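Local coordinates for segregation protein (Thermus thermophilus, PDB 1WCV), which hydrolyses ATP and, in its ATP-bound state, binds double-stranded DNA cooperatively as nucleoprotein filaments, probably for chromosome partitioning, at residues A32-P45 with D78-V90. Numbering follows the deposited sequence.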
ATOM      1  N   ALA A  32      -3.374 -18.671   1.543  1.00 19.21           N
ATOM      2  CA  ALA A  32      -3.670 -20.003   1.011  1.00 22.99           C
ATOM      3  C   ALA A  32      -3.729 -19.928  -0.513  1.00 25.06           C
ATOM      4  O   ALA A  32      -3.193 -20.787  -1.210  1.00 26.89           O
ATOM      5  CB  ALA A  32      -4.994 -20.500   1.541  1.00 23.22           C
ATOM      6  N   ARG A  33      -4.387 -18.894  -1.023  1.00 25.86           N
ATOM      7  CA  ARG A  33      -4.515 -18.716  -2.463  1.00 26.41           C
ATOM      8  C   ARG A  33      -3.182 -18.400  -3.132  1.00 28.39           C
ATOM      9  O   ARG A  33      -3.068 -18.455  -4.354  1.00 27.71           O
ATOM     10  CB  ARG A  33      -5.555 -17.633  -2.766  1.00 25.64           C
ATOM     11  CG  ARG A  33      -6.993 -18.096  -2.494  1.00 21.65           C
ATOM     12  CD  ARG A  33      -8.001 -16.961  -2.622  1.00 27.24           C
ATOM     13  NE  ARG A  33      -9.387 -17.437  -2.596  1.00 23.24           N
ATOM     14  CZ  ARG A  33     -10.003 -17.935  -1.525  1.00 26.39           C
ATOM     15  NH1 ARG A  33      -9.366 -18.030  -0.361  1.00 25.47           N
ATOM     16  NH2 ARG A  33     -11.264 -18.342  -1.624  1.00 25.96           N
ATOM     17  N   LEU A  34      -2.172 -18.076  -2.332  1.00 28.37           N
ATOM     18  CA  LEU A  34      -0.845 -17.799  -2.866  1.00 30.67           C
ATOM     19  C   LEU A  34      -0.084 -19.115  -2.980  1.00 31.50           C
ATOM     20  O   LEU A  34       1.081 -19.139  -3.370  1.00 34.46           O
ATOM     21  CB  LEU A  34      -0.074 -16.839  -1.958  1.00 30.35           C
ATOM     22  CG  LEU A  34      -0.449 -15.360  -2.057  1.00 33.74           C
ATOM     23  CD1 LEU A  34       0.421 -14.543  -1.105  1.00 35.15           C
ATOM     24  CD2 LEU A  34      -0.254 -14.885  -3.490  1.00 34.87           C
ATOM     25  N   GLY A  35      -0.754 -20.208  -2.628  1.00 31.83           N
ATOM     26  CA  GLY A  35      -0.132 -21.518  -2.706  1.00 32.79           C
ATOM     27  C   GLY A  35       0.609 -21.941  -1.453  1.00 35.02           C
ATOM     28  O   GLY A  35       1.537 -22.750  -1.518  1.00 35.38           O
ATOM     29  N   LYS A  36       0.201 -21.405  -0.309  1.00 32.68           N
ATOM     30  CA  LYS A  36       0.838 -21.741   0.962  1.00 31.17           C
ATOM     31  C   LYS A  36      -0.040 -22.685   1.778  1.00 29.47           C
ATOM     32  O   LYS A  36      -1.263 -22.548   1.776  1.00 30.00           O
ATOM     33  CB  LYS A  36       1.066 -20.470   1.786  1.00 31.87           C
ATOM     34  CG  LYS A  36       1.857 -19.369   1.100  1.00 34.62           C
ATOM     35  CD  LYS A  36       3.334 -19.695   1.006  1.00 36.95           C
ATOM     36  CE  LYS A  36       4.115 -18.485   0.521  1.00 40.51           C
ATOM     37  NZ  LYS A  36       5.581 -18.725   0.483  1.00 42.88           N
ATOM     38  N   ARG A  37       0.578 -23.646   2.465  1.00 30.52           N
ATOM     39  CA  ARG A  37      -0.173 -24.552   3.331  1.00 28.80           C
ATOM     40  C   ARG A  37      -0.311 -23.713   4.593  1.00 26.56           C
ATOM     41  O   ARG A  37       0.686 -23.396   5.237  1.00 25.99           O
ATOM     42  CB  ARG A  37       0.624 -25.816   3.656  1.00 34.78           C
ATOM     43  CG  ARG A  37       1.052 -26.637   2.455  1.00 44.30           C
ATOM     44  CD  ARG A  37       1.523 -28.011   2.900  1.00 50.89           C
ATOM     45  NE  ARG A  37       2.458 -28.604   1.952  1.00 60.02           N
ATOM     46  CZ  ARG A  37       3.697 -28.165   1.758  1.00 63.05           C
ATOM     47  NH1 ARG A  37       4.484 -28.761   0.874  1.00 65.27           N
ATOM     48  NH2 ARG A  37       4.152 -27.135   2.456  1.00 64.11           N
ATOM     49  N   VAL A  38      -1.538 -23.361   4.948  1.00 21.71           N
ATOM     50  CA  VAL A  38      -1.758 -22.500   6.099  1.00 22.44           C
ATOM     51  C   VAL A  38      -2.659 -23.046   7.191  1.00 20.41           C
ATOM     52  O   VAL A  38      -3.707 -23.630   6.922  1.00 19.99           O
ATOM     53  CB  VAL A  38      -2.342 -21.151   5.629  1.00 19.97           C
ATOM     54  CG1 VAL A  38      -2.650 -20.251   6.820  1.00 21.87           C
ATOM     55  CG2 VAL A  38      -1.371 -20.481   4.670  1.00 22.76           C
ATOM     56  N   LEU A  39      -2.236 -22.825   8.430  1.00 21.12           N
ATOM     57  CA  LEU A  39      -3.002 -23.233   9.594  1.00 20.22           C
ATOM     58  C   LEU A  39      -3.387 -21.974  10.372  1.00 19.43           C
ATOM     59  O   LEU A  39      -2.531 -21.158  10.700  1.00 21.20           O
ATOM     60  CB  LEU A  39      -2.171 -24.141  10.504  1.00 23.88           C
ATOM     61  CG  LEU A  39      -2.839 -24.474  11.839  1.00 23.13           C
ATOM     62  CD1 LEU A  39      -4.132 -25.245  11.600  1.00 24.74           C
ATOM     63  CD2 LEU A  39      -1.884 -25.285  12.691  1.00 26.61           C
ATOM     64  N   LEU A  40      -4.678 -21.805  10.622  1.00 18.42           N
ATOM     65  CA  LEU A  40      -5.156 -20.671  11.401  1.00 17.59           C
ATOM     66  C   LEU A  40      -5.599 -21.262  12.725  1.00 20.70           C
ATOM     67  O   LEU A  40      -6.414 -22.186  12.754  1.00 19.15           O
ATOM     68  CB  LEU A  40      -6.348 -19.986  10.734  1.00 18.51           C
ATOM     69  CG  LEU A  40      -7.039 -18.887  11.552  1.00 18.07           C
ATOM     70  CD1 LEU A  40      -6.057 -17.755  11.834  1.00 20.28           C
ATOM     71  CD2 LEU A  40      -8.257 -18.362  10.799  1.00 15.36           C
ATOM     72  N   VAL A  41      -5.052 -20.735  13.816  1.00 18.72           N
ATOM     73  CA  VAL A  41      -5.396 -21.206  15.148  1.00 19.00           C
ATOM     74  C   VAL A  41      -6.161 -20.134  15.904  1.00 21.12           C
ATOM     75  O   VAL A  41      -5.661 -19.023  16.099  1.00 20.09           O
ATOM     76  CB  VAL A  41      -4.128 -21.562  15.955  1.00 20.12           C
ATOM     77  CG1 VAL A  41      -4.520 -22.125  17.308  1.00 21.91           C
ATOM     78  CG2 VAL A  41      -3.267 -22.555  15.182  1.00 20.05           C
ATOM     79  N   ASP A  42      -7.382 -20.461  16.309  1.00 20.29           N
ATOM     80  CA  ASP A  42      -8.207 -19.534  17.071  1.00 20.35           C
ATOM     81  C   ASP A  42      -7.823 -19.725  18.536  1.00 22.97           C
ATOM     82  O   ASP A  42      -8.098 -20.776  19.120  1.00 23.08           O
ATOM     83  CB  ASP A  42      -9.693 -19.853  16.883  1.00 19.96           C
ATOM     84  CG  ASP A  42     -10.599 -18.759  17.432  1.00 20.94           C
ATOM     85  OD1 ASP A  42     -10.096 -17.880  18.166  1.00 20.33           O
ATOM     86  OD2 ASP A  42     -11.816 -18.776  17.137  1.00 22.23           O
ATOM     87  N   LEU A  43      -7.175 -18.724  19.123  1.00 20.33           N
ATOM     88  CA  LEU A  43      -6.761 -18.818  20.520  1.00 23.45           C
ATOM     89  C   LEU A  43      -7.653 -18.002  21.449  1.00 23.64           C
ATOM     90  O   LEU A  43      -7.355 -17.856  22.635  1.00 23.98           O
ATOM     91  CB  LEU A  43      -5.307 -18.357  20.674  1.00 21.60           C
ATOM     92  CG  LEU A  43      -4.231 -19.229  20.028  1.00 23.04           C
ATOM     93  CD1 LEU A  43      -2.866 -18.572  20.185  1.00 20.81           C
ATOM     94  CD2 LEU A  43      -4.234 -20.602  20.687  1.00 25.19           C
ATOM     95  N   ASP A  44      -8.746 -17.474  20.916  1.00 23.14           N
ATOM     96  CA  ASP A  44      -9.655 -16.671  21.721  1.00 28.16           C
ATOM     97  C   ASP A  44     -10.784 -17.526  22.272  1.00 31.03           C
ATOM     98  O   ASP A  44     -11.483 -18.195  21.519  1.00 31.04           O
ATOM     99  CB  ASP A  44     -10.260 -15.540  20.889  1.00 27.00           C
ATOM    100  CG  ASP A  44     -10.926 -14.478  21.748  1.00 29.43           C
ATOM    101  OD1 ASP A  44     -11.619 -14.836  22.723  1.00 31.38           O
ATOM    102  OD2 ASP A  44     -10.762 -13.280  21.448  1.00 26.23           O
ATOM    103  N   PRO A  45     -10.978 -17.511  23.598  1.00 34.33           N
ATOM    104  CA  PRO A  45     -12.048 -18.304  24.208  1.00 37.68           C
ATOM    105  C   PRO A  45     -13.408 -17.945  23.610  1.00 38.82           C
ATOM    106  O   PRO A  45     -14.352 -18.729  23.678  1.00 40.97           O
ATOM    107  CB  PRO A  45     -11.949 -17.934  25.685  1.00 37.41           C
ATOM    108  CG  PRO A  45     -10.486 -17.665  25.859  1.00 38.08           C
ATOM    109  CD  PRO A  45     -10.165 -16.846  24.632  1.00 35.19           C
ATOM    110  N   ASP A  78     -12.063 -22.987   3.279  1.00 28.27           N
ATOM    111  CA  ASP A  78     -11.627 -22.059   2.240  1.00 27.17           C
ATOM    112  C   ASP A  78     -10.167 -22.198   1.818  1.00 26.76           C
ATOM    113  O   ASP A  78      -9.455 -21.199   1.690  1.00 26.24           O
ATOM    114  CB  ASP A  78     -11.884 -20.613   2.674  1.00 28.92           C
ATOM    115  CG  ASP A  78     -11.714 -19.624   1.529  1.00 30.31           C
ATOM    116  OD1 ASP A  78     -11.409 -18.441   1.791  1.00 28.32           O
ATOM    117  OD2 ASP A  78     -11.896 -20.034   0.363  1.00 29.99           O
ATOM    118  N   GLY A  79      -9.719 -23.428   1.608  1.00 24.31           N
ATOM    119  CA  GLY A  79      -8.351 -23.633   1.171  1.00 24.96           C
ATOM    120  C   GLY A  79      -7.280 -23.751   2.240  1.00 22.17           C
ATOM    121  O   GLY A  79      -6.120 -23.988   1.915  1.00 22.06           O
ATOM    122  N   PHE A  80      -7.638 -23.566   3.507  1.00 23.52           N
ATOM    123  CA  PHE A  80      -6.651 -23.710   4.575  1.00 22.32           C
ATOM    124  C   PHE A  80      -7.195 -24.555   5.720  1.00 25.37           C
ATOM    125  O   PHE A  80      -8.301 -25.083   5.635  1.00 24.63           O
ATOM    126  CB  PHE A  80      -6.183 -22.343   5.105  1.00 21.66           C
ATOM    127  CG  PHE A  80      -7.292 -21.450   5.593  1.00 20.49           C
ATOM    128  CD1 PHE A  80      -8.020 -20.668   4.702  1.00 20.41           C
ATOM    129  CD2 PHE A  80      -7.590 -21.367   6.953  1.00 18.12           C
ATOM    130  CE1 PHE A  80      -9.026 -19.817   5.152  1.00 18.25           C
ATOM    131  CE2 PHE A  80      -8.594 -20.520   7.416  1.00 19.04           C
ATOM    132  CZ  PHE A  80      -9.315 -19.741   6.518  1.00 20.87           C
ATOM    133  N   HIS A  81      -6.411 -24.699   6.782  1.00 25.07           N
ATOM    134  CA  HIS A  81      -6.843 -25.488   7.929  1.00 28.01           C
ATOM    135  C   HIS A  81      -7.027 -24.633   9.175  1.00 26.79           C
ATOM    136  O   HIS A  81      -6.208 -23.766   9.465  1.00 26.59           O
ATOM    137  CB  HIS A  81      -5.831 -26.601   8.220  1.00 32.73           C
ATOM    138  CG  HIS A  81      -5.790 -27.675   7.176  1.00 39.46           C
ATOM    139  ND1 HIS A  81      -4.890 -28.718   7.219  1.00 41.73           N
ATOM    140  CD2 HIS A  81      -6.542 -27.873   6.068  1.00 42.99           C
ATOM    141  CE1 HIS A  81      -5.089 -29.511   6.181  1.00 45.22           C
ATOM    142  NE2 HIS A  81      -6.087 -29.021   5.467  1.00 43.19           N
ATOM    143  N   LEU A  82      -8.111 -24.887   9.899  1.00 24.47           N
ATOM    144  CA  LEU A  82      -8.424 -24.165  11.129  1.00 24.95           C
ATOM    145  C   LEU A  82      -8.408 -25.074  12.355  1.00 28.09           C
ATOM    146  O   LEU A  82      -9.005 -26.148  12.348  1.00 28.56           O
ATOM    147  CB  LEU A  82      -9.810 -23.524  11.038  1.00 22.40           C
ATOM    148  CG  LEU A  82     -10.380 -23.024  12.374  1.00 21.76           C
ATOM    149  CD1 LEU A  82      -9.775 -21.657  12.728  1.00 20.43           C
ATOM    150  CD2 LEU A  82     -11.890 -22.929  12.287  1.00 21.21           C
ATOM    151  N   LEU A  83      -7.706 -24.641  13.398  1.00 26.71           N
ATOM    152  CA  LEU A  83      -7.671 -25.375  14.658  1.00 28.26           C
ATOM    153  C   LEU A  83      -8.619 -24.506  15.480  1.00 28.31           C
ATOM    154  O   LEU A  83      -8.217 -23.496  16.050  1.00 27.89           O
ATOM    155  CB  LEU A  83      -6.267 -25.361  15.259  1.00 31.69           C
ATOM    156  CG  LEU A  83      -5.927 -26.540  16.176  1.00 37.72           C
ATOM    157  CD1 LEU A  83      -4.663 -26.222  16.950  1.00 36.80           C
ATOM    158  CD2 LEU A  83      -7.074 -26.815  17.136  1.00 41.43           C
ATOM    159  N   PRO A  84      -9.905 -24.878  15.519  1.00 27.98           N
ATOM    160  CA  PRO A  84     -10.953 -24.155  16.238  1.00 26.75           C
ATOM    161  C   PRO A  84     -10.816 -23.969  17.741  1.00 27.54           C
ATOM    162  O   PRO A  84     -10.021 -24.632  18.408  1.00 27.02           O
ATOM    163  CB  PRO A  84     -12.211 -24.935  15.872  1.00 29.39           C
ATOM    164  CG  PRO A  84     -11.706 -26.319  15.763  1.00 27.74           C
ATOM    165  CD  PRO A  84     -10.434 -26.145  14.978  1.00 30.21           C
ATOM    166  N   ALA A  85     -11.611 -23.037  18.251  1.00 29.60           N
ATOM    167  CA  ALA A  85     -11.651 -22.726  19.667  1.00 33.99           C
ATOM    168  C   ALA A  85     -13.067 -23.023  20.129  1.00 36.90           C
ATOM    169  O   ALA A  85     -14.021 -22.897  19.355  1.00 37.26           O
ATOM    170  CB  ALA A  85     -11.315 -21.257  19.897  1.00 34.66           C
ATOM    171  N   THR A  86     -13.198 -23.427  21.386  1.00 39.12           N
ATOM    172  CA  THR A  86     -14.492 -23.757  21.972  1.00 41.34           C
ATOM    173  C   THR A  86     -14.582 -23.097  23.344  1.00 43.14           C
ATOM    174  O   THR A  86     -13.587 -22.584  23.858  1.00 43.22           O
ATOM    175  CB  THR A  86     -14.634 -25.281  22.171  1.00 40.66           C
ATOM    176  OG1 THR A  86     -13.542 -25.760  22.968  1.00 42.74           O
ATOM    177  CG2 THR A  86     -14.618 -26.004  20.837  1.00 39.80           C
ATOM    178  N   PRO A  87     -15.779 -23.085  23.952  1.00 45.03           N
ATOM    179  CA  PRO A  87     -15.913 -22.471  25.277  1.00 45.70           C
ATOM    180  C   PRO A  87     -15.157 -23.290  26.321  1.00 46.56           C
ATOM    181  O   PRO A  87     -15.252 -23.042  27.523  1.00 48.40           O
ATOM    182  CB  PRO A  87     -17.424 -22.468  25.503  1.00 44.94           C
ATOM    183  CG  PRO A  87     -17.889 -23.657  24.719  1.00 44.46           C
ATOM    184  CD  PRO A  87     -17.088 -23.531  23.445  1.00 44.37           C
ATOM    185  N   ASP A  88     -14.402 -24.268  25.833  1.00 47.41           N
ATOM    186  CA  ASP A  88     -13.603 -25.161  26.669  1.00 47.36           C
ATOM    187  C   ASP A  88     -12.200 -24.588  26.847  1.00 47.96           C
ATOM    188  O   ASP A  88     -11.517 -24.880  27.829  1.00 46.58           O
ATOM    189  CB  ASP A  88     -13.510 -26.532  25.993  1.00 49.66           C
ATOM    190  CG  ASP A  88     -12.716 -27.537  26.802  1.00 51.77           C
ATOM    191  OD1 ASP A  88     -13.155 -27.884  27.920  1.00 54.27           O
ATOM    192  OD2 ASP A  88     -11.647 -27.977  26.323  1.00 51.53           O
ATOM    193  N   LEU A  89     -11.783 -23.770  25.884  1.00 47.44           N
ATOM    194  CA  LEU A  89     -10.464 -23.151  25.903  1.00 46.20           C
ATOM    195  C   LEU A  89     -10.196 -22.434  27.221  1.00 45.53           C
ATOM    196  O   LEU A  89      -9.074 -22.434  27.729  1.00 47.84           O
ATOM    197  CB  LEU A  89     -10.347 -22.154  24.755  1.00 44.90           C
ATOM    198  CG  LEU A  89      -9.061 -22.225  23.934  1.00 46.25           C
ATOM    199  CD1 LEU A  89      -9.070 -21.104  22.899  1.00 45.19           C
ATOM    200  CD2 LEU A  89      -7.847 -22.117  24.848  1.00 46.75           C
ATOM    201  N   VAL A  90     -11.237 -21.818  27.769  1.00 45.18           N
ATOM    202  CA  VAL A  90     -11.122 -21.094  29.033  1.00 42.11           C
ATOM    203  C   VAL A  90     -10.383 -21.847  30.155  1.00 41.52           C
ATOM    204  O   VAL A  90      -9.612 -21.223  30.925  1.00 43.06           O
ATOM    205  CB  VAL A  90     -12.532 -20.642  29.496  1.00 43.02           C
ATOM    206  CG1 VAL A  90     -12.529 -20.293  30.944  1.00 43.81           C
ATOM    207  CG2 VAL A  90     -12.974 -19.465  28.657  1.00 39.94           C
TER
HETATM  208  O   HOH W   1      -3.633 -23.561   3.059  1.00 27.68           O
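In the P-loop NTPase fold of this ParA-family ATPase, strands 38-42 and 80-83 are parallel neighbours in the central sheet, joined by a ladder in which alternate residues of each strand make the bonds. His81 N donates to Val38 O, Leu40 N to His81 O, Leu83 N to Leu40 O, and the longest link, Asp42 N to Leu83 O, spans 3.2 Å. Leu40 and Leu82 lie side by side, Leu40 against Ala24 and Ile25 of helix 18-33, with Phe80 CE2 4.0 Å from Leu40 CD2; Leu39, Val41 and Leu83 occupy the opposite face. At the end of helix 18-33, Arg33 grips Asp78 end-on: NH2 reaches the syn lone pair of OD2 at 2.7 Å, while NH1 meets OD1 from above a carboxylate plane turned 57° from the guanidinium. OD1 also hydrogen-bonds Thr221 OG1. With an alanine in place of Asp78, Arg33 would probably lose this counter-charge, keeping NH1 to Ala29 O, and Thr221 this partner. Beyond the ladder Asp42 closes an Asx turn through OD1 to N of Asp44, whose side chain lies about 5 Å from that of ATP-binding Lys20; OD2 of Asp42 hydrogen-bonds Thr50 OG1. Last, Pro45 CB presses on Val90 CG2 at a tight 3.5 Å.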